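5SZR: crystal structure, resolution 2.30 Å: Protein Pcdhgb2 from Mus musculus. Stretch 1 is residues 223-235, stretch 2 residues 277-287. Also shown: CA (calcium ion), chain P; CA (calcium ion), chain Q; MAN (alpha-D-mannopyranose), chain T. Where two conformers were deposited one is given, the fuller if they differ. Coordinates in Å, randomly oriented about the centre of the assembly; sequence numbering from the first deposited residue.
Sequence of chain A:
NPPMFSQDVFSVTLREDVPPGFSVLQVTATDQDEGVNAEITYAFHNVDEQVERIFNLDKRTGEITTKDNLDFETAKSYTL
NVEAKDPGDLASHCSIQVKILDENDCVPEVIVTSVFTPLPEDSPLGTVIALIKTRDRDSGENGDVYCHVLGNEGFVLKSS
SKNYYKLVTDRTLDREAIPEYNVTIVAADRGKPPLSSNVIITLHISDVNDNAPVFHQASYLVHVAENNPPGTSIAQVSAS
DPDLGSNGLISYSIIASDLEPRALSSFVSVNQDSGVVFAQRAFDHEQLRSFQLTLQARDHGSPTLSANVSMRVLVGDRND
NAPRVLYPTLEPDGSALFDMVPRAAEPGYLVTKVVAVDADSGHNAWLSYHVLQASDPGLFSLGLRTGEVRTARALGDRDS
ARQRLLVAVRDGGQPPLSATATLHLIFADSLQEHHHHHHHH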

ATOM      1  N   HIS A 223      28.602   1.799 -10.718  1.00 52.05           N
ATOM      2  CA  HIS A 223      30.045   1.927 -10.899  1.00 53.69           C
ATOM      3  C   HIS A 223      30.752   0.951  -9.969  1.00 52.43           C
ATOM      4  O   HIS A 223      30.439   0.892  -8.776  1.00 51.51           O
ATOM      5  N   VAL A 224      31.701   0.185 -10.511  1.00 52.60           N
ATOM      6  CA  VAL A 224      32.476  -0.781  -9.734  1.00 53.01           C
ATOM      7  C   VAL A 224      33.947  -0.629 -10.099  1.00 56.43           C
ATOM      8  O   VAL A 224      34.324  -0.815 -11.263  1.00 48.38           O
ATOM      9  N   ALA A 225      34.776  -0.317  -9.107  1.00 55.69           N
ATOM     10  CA  ALA A 225      36.204  -0.191  -9.347  1.00 57.07           C
ATOM     11  C   ALA A 225      36.803  -1.544  -9.704  1.00 56.68           C
ATOM     12  O   ALA A 225      36.498  -2.565  -9.082  1.00 57.52           O
ATOM     13  N   GLU A 226      37.646  -1.532 -10.730  1.00 55.13           N
ATOM     14  CA  GLU A 226      38.410  -2.695 -11.158  1.00 58.25           C
ATOM     15  C   GLU A 226      39.114  -3.364  -9.986  1.00 59.75           C
ATOM     16  O   GLU A 226      39.388  -2.731  -8.960  1.00 60.23           O
ATOM     17  N   ASN A 227      39.399  -4.658 -10.148  1.00 60.64           N
ATOM     18  CA  ASN A 227      40.181  -5.458  -9.205  1.00 61.51           C
ATOM     19  C   ASN A 227      39.474  -5.630  -7.866  1.00 61.25           C
ATOM     20  O   ASN A 227      40.114  -5.938  -6.852  1.00 61.07           O
ATOM     21  N   ASN A 228      38.162  -5.417  -7.859  1.00 59.12           N
ATOM     22  CA  ASN A 228      37.328  -5.711  -6.709  1.00 58.91           C
ATOM     23  C   ASN A 228      37.523  -7.160  -6.266  1.00 60.46           C
ATOM     24  O   ASN A 228      37.759  -8.046  -7.094  1.00 61.46           O
ATOM     25  N   PRO A 229      37.412  -7.438  -4.970  1.00 61.36           N
ATOM     26  CA  PRO A 229      37.382  -8.829  -4.531  1.00 66.14           C
ATOM     27  C   PRO A 229      36.159  -9.520  -5.095  1.00 65.44           C
ATOM     28  O   PRO A 229      35.115  -8.882  -5.318  1.00 55.87           O
ATOM     29  N   PRO A 230      36.248 -10.817  -5.369  1.00 68.54           N
ATOM     30  CA  PRO A 230      35.034 -11.565  -5.701  1.00 66.30           C
ATOM     31  C   PRO A 230      34.110 -11.588  -4.498  1.00 65.52           C
ATOM     32  O   PRO A 230      34.555 -11.568  -3.347  1.00 61.16           O
ATOM     33  N   GLY A 231      32.809 -11.611  -4.774  1.00 61.37           N
ATOM     34  CA  GLY A 231      31.827 -11.527  -3.713  1.00 63.88           C
ATOM     35  C   GLY A 231      31.607 -10.140  -3.153  1.00 65.66           C
ATOM     36  O   GLY A 231      31.145 -10.009  -2.016  1.00 67.38           O
ATOM     37  N   THR A 232      31.922  -9.095  -3.917  1.00 66.97           N
ATOM     38  CA  THR A 232      31.757  -7.718  -3.470  1.00 68.47           C
ATOM     39  C   THR A 232      30.366  -7.225  -3.846  1.00 68.21           C
ATOM     40  O   THR A 232      29.999  -7.226  -5.026  1.00 64.96           O
ATOM     41  N   SER A 233      29.603  -6.799  -2.844  1.00 72.82           N
ATOM     42  CA  SER A 233      28.292  -6.211  -3.089  1.00 74.32           C
ATOM     43  C   SER A 233      28.447  -4.877  -3.814  1.00 63.52           C
ATOM     44  O   SER A 233      29.047  -3.937  -3.280  1.00 63.63           O
ATOM     45  N   ILE A 234      27.900  -4.791  -5.024  1.00 56.11           N
ATOM     46  CA  ILE A 234      28.081  -3.614  -5.864  1.00 54.18           C
ATOM     47  C   ILE A 234      26.826  -2.751  -5.984  1.00 54.43           C
ATOM     48  O   ILE A 234      26.944  -1.581  -6.379  1.00 55.35           O
ATOM     49  N   ALA A 235      25.642  -3.276  -5.672  1.00 54.25           N
ATOM     50  CA  ALA A 235      24.404  -2.505  -5.753  1.00 54.80           C
ATOM     51  C   ALA A 235      23.291  -3.289  -5.069  1.00 55.76           C
ATOM     52  O   ALA A 235      23.438  -4.476  -4.764  1.00 57.23           O
ATOM     53  N   VAL A 277      23.150  -7.012  -5.221  1.00 46.81           N
ATOM     54  CA  VAL A 277      23.813  -7.520  -6.417  1.00 48.22           C
ATOM     55  C   VAL A 277      25.300  -7.663  -6.109  1.00 50.59           C
ATOM     56  O   VAL A 277      25.954  -6.690  -5.716  1.00 52.35           O
ATOM     57  N   PHE A 278      25.834  -8.870  -6.287  1.00 49.62           N
ATOM     58  CA  PHE A 278      27.234  -9.164  -6.008  1.00 50.02           C
ATOM     59  C   PHE A 278      28.018  -9.302  -7.301  1.00 50.00           C
ATOM     60  O   PHE A 278      27.523  -9.864  -8.283  1.00 48.42           O
ATOM     61  N   ALA A 279      29.252  -8.801  -7.289  1.00 52.92           N
ATOM     62  CA  ALA A 279      30.216  -9.122  -8.333  1.00 51.13           C
ATOM     63  C   ALA A 279      30.846 -10.467  -8.003  1.00 56.57           C
ATOM     64  O   ALA A 279      31.432 -10.635  -6.929  1.00 60.77           O
ATOM     65  N   GLN A 280      30.716 -11.428  -8.916  1.00 57.88           N
ATOM     66  CA  GLN A 280      31.190 -12.783  -8.678  1.00 61.17           C
ATOM     67  C   GLN A 280      32.655 -12.984  -9.044  1.00 62.87           C
ATOM     68  O   GLN A 280      33.196 -14.067  -8.797  1.00 63.30           O
ATOM     69  N   ARG A 281      33.304 -11.977  -9.624  1.00 61.81           N
ATOM     70  CA  ARG A 281      34.699 -12.090 -10.018  1.00 61.06           C
ATOM     71  C   ARG A 281      35.351 -10.721  -9.936  1.00 61.06           C
ATOM     72  O   ARG A 281      34.675  -9.692  -9.873  1.00 61.64           O
ATOM     73  N   ALA A 282      36.681 -10.719  -9.950  1.00 62.23           N
ATOM     74  CA  ALA A 282      37.436  -9.476 -10.036  1.00 58.97           C
ATOM     75  C   ALA A 282      37.338  -8.923 -11.451  1.00 56.07           C
ATOM     76  O   ALA A 282      37.780  -9.568 -12.408  1.00 56.52           O
ATOM     77  N   PHE A 283      36.743  -7.743 -11.591  1.00 53.25           N
ATOM     78  CA  PHE A 283      36.628  -7.128 -12.905  1.00 53.04           C
ATOM     79  C   PHE A 283      37.971  -6.550 -13.347  1.00 55.63           C
ATOM     80  O   PHE A 283      38.775  -6.094 -12.532  1.00 57.68           O
ATOM     81  N   ASP A 284      38.209  -6.582 -14.658  1.00 54.51           N
ATOM     82  CA  ASP A 284      39.432  -6.065 -15.269  1.00 57.95           C
ATOM     83  C   ASP A 284      39.022  -5.057 -16.333  1.00 58.79           C
ATOM     84  O   ASP A 284      38.532  -5.441 -17.402  1.00 61.82           O
ATOM     85  N   HIS A 285      39.212  -3.768 -16.034  1.00 56.76           N
ATOM     86  CA  HIS A 285      38.785  -2.707 -16.944  1.00 58.60           C
ATOM     87  C   HIS A 285      39.420  -2.851 -18.321  1.00 62.95           C
ATOM     88  O   HIS A 285      38.827  -2.442 -19.325  1.00 65.02           O
ATOM     89  N   GLU A 286      40.614  -3.434 -18.392  1.00 65.16           N
ATOM     90  CA  GLU A 286      41.292  -3.578 -19.672  1.00 69.25           C
ATOM     91  C   GLU A 286      40.659  -4.650 -20.553  1.00 74.31           C
ATOM     92  O   GLU A 286      40.831  -4.603 -21.775  1.00 79.74           O
ATOM     93  N   GLN A 287      39.929  -5.606 -19.970  1.00 70.06           N
ATOM     94  CA  GLN A 287      39.214  -6.600 -20.761  0.57 72.25           C
ATOM     95  C   GLN A 287      37.794  -6.151 -21.096  1.00 65.98           C
ATOM     96  O   GLN A 287      37.360  -6.287 -22.244  1.00 68.44           O
TER

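Three residues cover the most surface here, and each illustrates a different rule: Glu226, Phe283 and Val277.

Glu226 shows how a carboxylate can be buried. Its CA-to-CB bond points sideways, but an extended chain (chi1 t, chi2 t) carries the acid across to the second stretch. There OE2 lies 2.8 Å from Asp284 OD1 and 2.7 Å from Glu286 OE1, distances tolerable between acids because all three oxygens bind the calcium of chain P, at 2.3 Å from Glu226 OE2, 2.4 Å from Asp284 OD1 and 2.3 Å from Glu286 OE1. The second calcium, in chain Q, takes Glu226 OE1 at 2.8 Å and both Glu286 oxygens, with OE2 the nearer at 2.4 Å. OE2 of Glu226 also accepts a very short hydrogen bond from His285 N, 2.4 Å. Water 1 extends the site: it binds the chain P calcium and donates to Asn227 OD1 at 2.7 Å.

Phe283, chi1 m, is buried, its ring turned away from the calcium site. Val224, chi1 t and pointing toward the second stretch, meets the edge of its ring, with Val224 CG1 4.0 Å from Phe283 CD1. The backbone of Phe283 and Arg281 is held from the other stretch. Asn227 N donates to Phe283 O at 2.9 Å, while Asn228, chi1 p, uses its amide as a surrogate peptide: Asn228 OD1 accepts from Phe283 N at 2.8 Å and Asn228 ND2 donates to Arg281 O at 3.0 Å. One side chain thus satisfies two backbone groups where the strand pairing has lapsed. Ala282 CB comes within 3.3 Å of Asn228 O.

Val277, chi1 t, lies within the second strand, which begins earlier in the chain. Its side chain shares a sheet face with Ala235, Thr232 and Ala279; Val277 CB is 4.4 Å from Ala235 CB. The beta bulge between Ser233 and Ala235 leaves Ile234 an extra residue, its CB sideways. With chi1 p and chi2 t, Ile234 reaches two apolar partners, Ile234 CG1 4.0 Å from Val277 CG1 and Ile234 CG2 3.8 Å from Ala279 CB.

On the other face, Ser233 (chi1 t) pairs with Phe278 (chi1 m), their closest side-chain atoms being Ser233 CB and Phe278 CE1 at 4.1 Å. Ser233 is glycosylated, OG bonded to C1 of the mannose at 1.4 Å. Gly231 O sits at the edge of the Phe278 ring, 3.7 Å from CD1. The type II turn from Pro229 to Thr232, leading into the strand of Ser233, is braced by Thr232, chi1 m, whose OG1 donates a very short hydrogen bond of 2.5 Å to Pro229 O.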

ATOM      1  CB  HIS A 223      30.520   3.353 -10.607  1.00 57.43           C
ATOM      2  CG  HIS A 223      30.092   4.363 -11.625  1.00 61.27           C
ATOM      3  ND1 HIS A 223      28.845   4.950 -11.615  1.00 63.36           N
ATOM      4  CD2 HIS A 223      30.750   4.900 -12.680  1.00 65.17           C
ATOM      5  CE1 HIS A 223      28.752   5.801 -12.620  1.00 65.43           C
ATOM      6  NE2 HIS A 223      29.893   5.789 -13.283  1.00 67.49           N
ATOM      7  CB  VAL A 224      32.025  -2.232  -9.975  1.00 51.17           C
ATOM      8  CG1 VAL A 224      32.684  -3.159  -8.965  1.00 51.27           C
ATOM      9  CG2 VAL A 224      30.519  -2.353  -9.914  1.00 50.65           C
ATOM     10  CB  ALA A 225      36.914   0.391  -8.125  1.00 58.31           C
ATOM     11  CB  GLU A 226      39.420  -2.236 -12.208  1.00 63.38           C
ATOM     12  CG  GLU A 226      40.340  -3.257 -12.793  1.00 68.03           C
ATOM     13  CD  GLU A 226      41.185  -2.643 -13.882  1.00 68.21           C
ATOM     14  OE1 GLU A 226      41.704  -1.526 -13.679  1.00 64.55           O
ATOM     15  OE2 GLU A 226      41.288  -3.256 -14.959  1.00 74.01           O
ATOM     16  CB  ASN A 227      41.582  -4.872  -9.002  1.00 58.89           C
ATOM     17  CG  ASN A 227      42.341  -4.742 -10.307  1.00 60.59           C
ATOM     18  OD1 ASN A 227      42.231  -5.596 -11.185  1.00 61.76           O
ATOM     19  ND2 ASN A 227      43.108  -3.666 -10.444  1.00 60.44           N
ATOM     20  CB  ASN A 228      35.867  -5.498  -7.074  1.00 57.83           C
ATOM     21  CG  ASN A 228      35.437  -6.387  -8.225  1.00 59.08           C
ATOM     22  OD1 ASN A 228      35.866  -6.197  -9.367  1.00 58.54           O
ATOM     23  ND2 ASN A 228      34.612  -7.381  -7.925  1.00 59.66           N
ATOM     24  CB  PRO A 229      37.310  -8.717  -2.999  1.00 66.35           C
ATOM     25  CG  PRO A 229      37.641  -7.293  -2.674  1.00 64.81           C
ATOM     26  CD  PRO A 229      37.221  -6.494  -3.856  1.00 60.33           C
ATOM     27  CB  PRO A 230      35.551 -12.969  -6.037  1.00 68.79           C
ATOM     28  CG  PRO A 230      37.014 -12.830  -6.185  1.00 63.38           C
ATOM     29  CD  PRO A 230      37.430 -11.683  -5.333  1.00 62.92           C
ATOM     30  CB  THR A 232      32.811  -6.806  -4.096  1.00 69.85           C
ATOM     31  OG1 THR A 232      34.121  -7.260  -3.736  1.00 75.45           O
ATOM     32  CG2 THR A 232      32.622  -5.376  -3.616  1.00 68.47           C
ATOM     33  CB  SER A 233      27.549  -6.025  -1.768  1.00 88.21           C
ATOM     34  OG  SER A 233      26.476  -5.102  -1.901  1.00 98.35           O
ATOM     35  CB  ILE A 234      28.592  -4.000  -7.267  1.00 53.61           C
ATOM     36  CG1 ILE A 234      27.533  -4.795  -8.037  1.00 52.20           C
ATOM     37  CG2 ILE A 234      29.896  -4.780  -7.174  1.00 55.15           C
ATOM     38  CD1 ILE A 234      28.024  -5.312  -9.378  1.00 50.65           C
ATOM     39  CB  ALA A 235      24.020  -2.186  -7.201  1.00 52.93           C
ATOM     40  CB  VAL A 277      23.584  -6.593  -7.618  1.00 46.43           C
ATOM     41  CG1 VAL A 277      24.325  -7.116  -8.839  1.00 45.61           C
ATOM     42  CG2 VAL A 277      22.098  -6.454  -7.903  1.00 45.67           C
ATOM     43  CB  PHE A 278      27.393 -10.462  -5.213  1.00 50.38           C
ATOM     44  CG  PHE A 278      26.778 -10.424  -3.848  1.00 51.91           C
ATOM     45  CD1 PHE A 278      27.543 -10.093  -2.741  1.00 51.75           C
ATOM     46  CD2 PHE A 278      25.434 -10.732  -3.671  1.00 49.35           C
ATOM     47  CE1 PHE A 278      26.979 -10.062  -1.479  1.00 53.90           C
ATOM     48  CE2 PHE A 278      24.864 -10.705  -2.410  1.00 50.87           C
ATOM     49  CZ  PHE A 278      25.638 -10.368  -1.311  1.00 53.22           C
ATOM     50  CB  ALA A 279      31.280  -8.031  -8.438  1.00 47.91           C
ATOM     51  CB  GLN A 280      30.331 -13.782  -9.463  1.00 64.24           C
ATOM     52  CG  GLN A 280      28.831 -13.632  -9.226  1.00 64.76           C
ATOM     53  CD  GLN A 280      28.348 -14.375  -7.997  1.00 67.30           C
ATOM     54  OE1 GLN A 280      27.691 -15.410  -8.108  1.00 69.56           O
ATOM     55  NE2 GLN A 280      28.668 -13.850  -6.818  1.00 67.36           N
ATOM     56  CB  ARG A 281      34.841 -12.647 -11.435  1.00 62.39           C
ATOM     57  CG  ARG A 281      34.298 -11.712 -12.506  1.00 64.08           C
ATOM     58  CD  ARG A 281      34.908 -12.003 -13.869  1.00 68.86           C
ATOM     59  NE  ARG A 281      34.653 -13.370 -14.310  1.00 73.30           N
ATOM     60  CZ  ARG A 281      34.912 -13.816 -15.534  1.00 76.15           C
ATOM     61  NH1 ARG A 281      34.648 -15.075 -15.853  1.00 78.87           N
ATOM     62  NH2 ARG A 281      35.432 -13.001 -16.441  1.00 76.91           N
ATOM     63  CB  ALA A 282      38.896  -9.712  -9.651  1.00 62.40           C
ATOM     64  CB  PHE A 283      35.559  -6.037 -12.893  1.00 50.35           C
ATOM     65  CG  PHE A 283      34.171  -6.545 -12.596  1.00 52.37           C
ATOM     66  CD1 PHE A 283      33.270  -5.761 -11.896  1.00 51.46           C
ATOM     67  CD2 PHE A 283      33.767  -7.797 -13.026  1.00 53.67           C
ATOM     68  CE1 PHE A 283      31.985  -6.221 -11.621  1.00 51.84           C
ATOM     69  CE2 PHE A 283      32.482  -8.263 -12.756  1.00 54.63           C
ATOM     70  CZ  PHE A 283      31.593  -7.472 -12.054  1.00 51.63           C
ATOM     71  CB  ASP A 284      40.267  -7.206 -15.858  1.00 58.43           C
ATOM     72  CG  ASP A 284      41.526  -6.728 -16.564  1.00 61.48           C
ATOM     73  OD1 ASP A 284      41.943  -5.565 -16.375  1.00 60.42           O
ATOM     74  OD2 ASP A 284      42.121  -7.539 -17.308  1.00 65.27           O
ATOM     75  CB  HIS A 285      39.121  -1.341 -16.340  1.00 58.95           C
ATOM     76  CG  HIS A 285      38.907  -0.190 -17.275  1.00 60.61           C
ATOM     77  ND1 HIS A 285      37.698   0.462 -17.386  1.00 59.48           N
ATOM     78  CD2 HIS A 285      39.749   0.430 -18.134  1.00 61.82           C
ATOM     79  CE1 HIS A 285      37.804   1.433 -18.277  1.00 61.36           C
ATOM     80  NE2 HIS A 285      39.038   1.434 -18.746  1.00 57.97           N
ATOM     81  CB  GLU A 286      42.774  -3.867 -19.438  1.00 67.96           C
ATOM     82  CG  GLU A 286      43.611  -2.623 -19.107  1.00 69.13           C
ATOM     83  CD  GLU A 286      43.281  -2.000 -17.756  1.00 67.59           C
ATOM     84  OE1 GLU A 286      43.239  -2.733 -16.752  1.00 60.61           O
ATOM     85  OE2 GLU A 286      43.074  -0.771 -17.698  1.00 61.08           O
ATOM     86  CB  GLN A 287      39.188  -7.947 -20.030  0.57 69.90           C
ATOM     87  CG  GLN A 287      40.528  -8.673 -20.023  0.57 74.34           C
ATOM     88  CD  GLN A 287      41.052  -8.954 -21.422  0.57 77.43           C
ATOM     89  OE1 GLN A 287      40.314  -9.420 -22.292  0.57 81.77           O
ATOM     90  NE2 GLN A 287      42.328  -8.662 -21.647  0.57 74.88           N
TER
HETATM   91 CA    CA P 713      43.351  -4.250 -15.015  1.00 50.04          CA
HETATM   92 CA    CA Q 714      43.585  -0.334 -15.428  1.00 52.64          CA
HETATM   93  C1  MAN T 717      25.968  -4.744  -0.599  1.00 60.35           C
HETATM   94  C2  MAN T 717      24.807  -3.858  -1.077  1.00 65.37           C
HETATM   95  C3  MAN T 717      25.357  -2.618  -1.774  1.00 70.20           C
HETATM   96  C4  MAN T 717      26.400  -1.895  -0.898  1.00 75.93           C
HETATM   97  C5  MAN T 717      27.491  -2.872  -0.451  1.00 70.43           C
HETATM   98  C6  MAN T 717      28.468  -2.281   0.545  1.00 70.53           C
HETATM   99  O2  MAN T 717      24.028  -3.379   0.026  1.00 64.91           O
HETATM  100  O3  MAN T 717      24.310  -1.721  -2.147  1.00 71.85           O
HETATM  101  O4  MAN T 717      27.006  -0.852  -1.638  1.00 77.49           O
HETATM  102  O5  MAN T 717      26.894  -4.038   0.177  1.00 65.67           O
HETATM  103  O6  MAN T 717      29.367  -3.324   0.930  1.00 72.50           O
HETATM  104  O   HOH W   1      42.952  -6.225 -13.711  1.00 54.08           O
HETATM  105  O   HOH W   2      45.574  -5.102 -16.045  1.00 42.55           O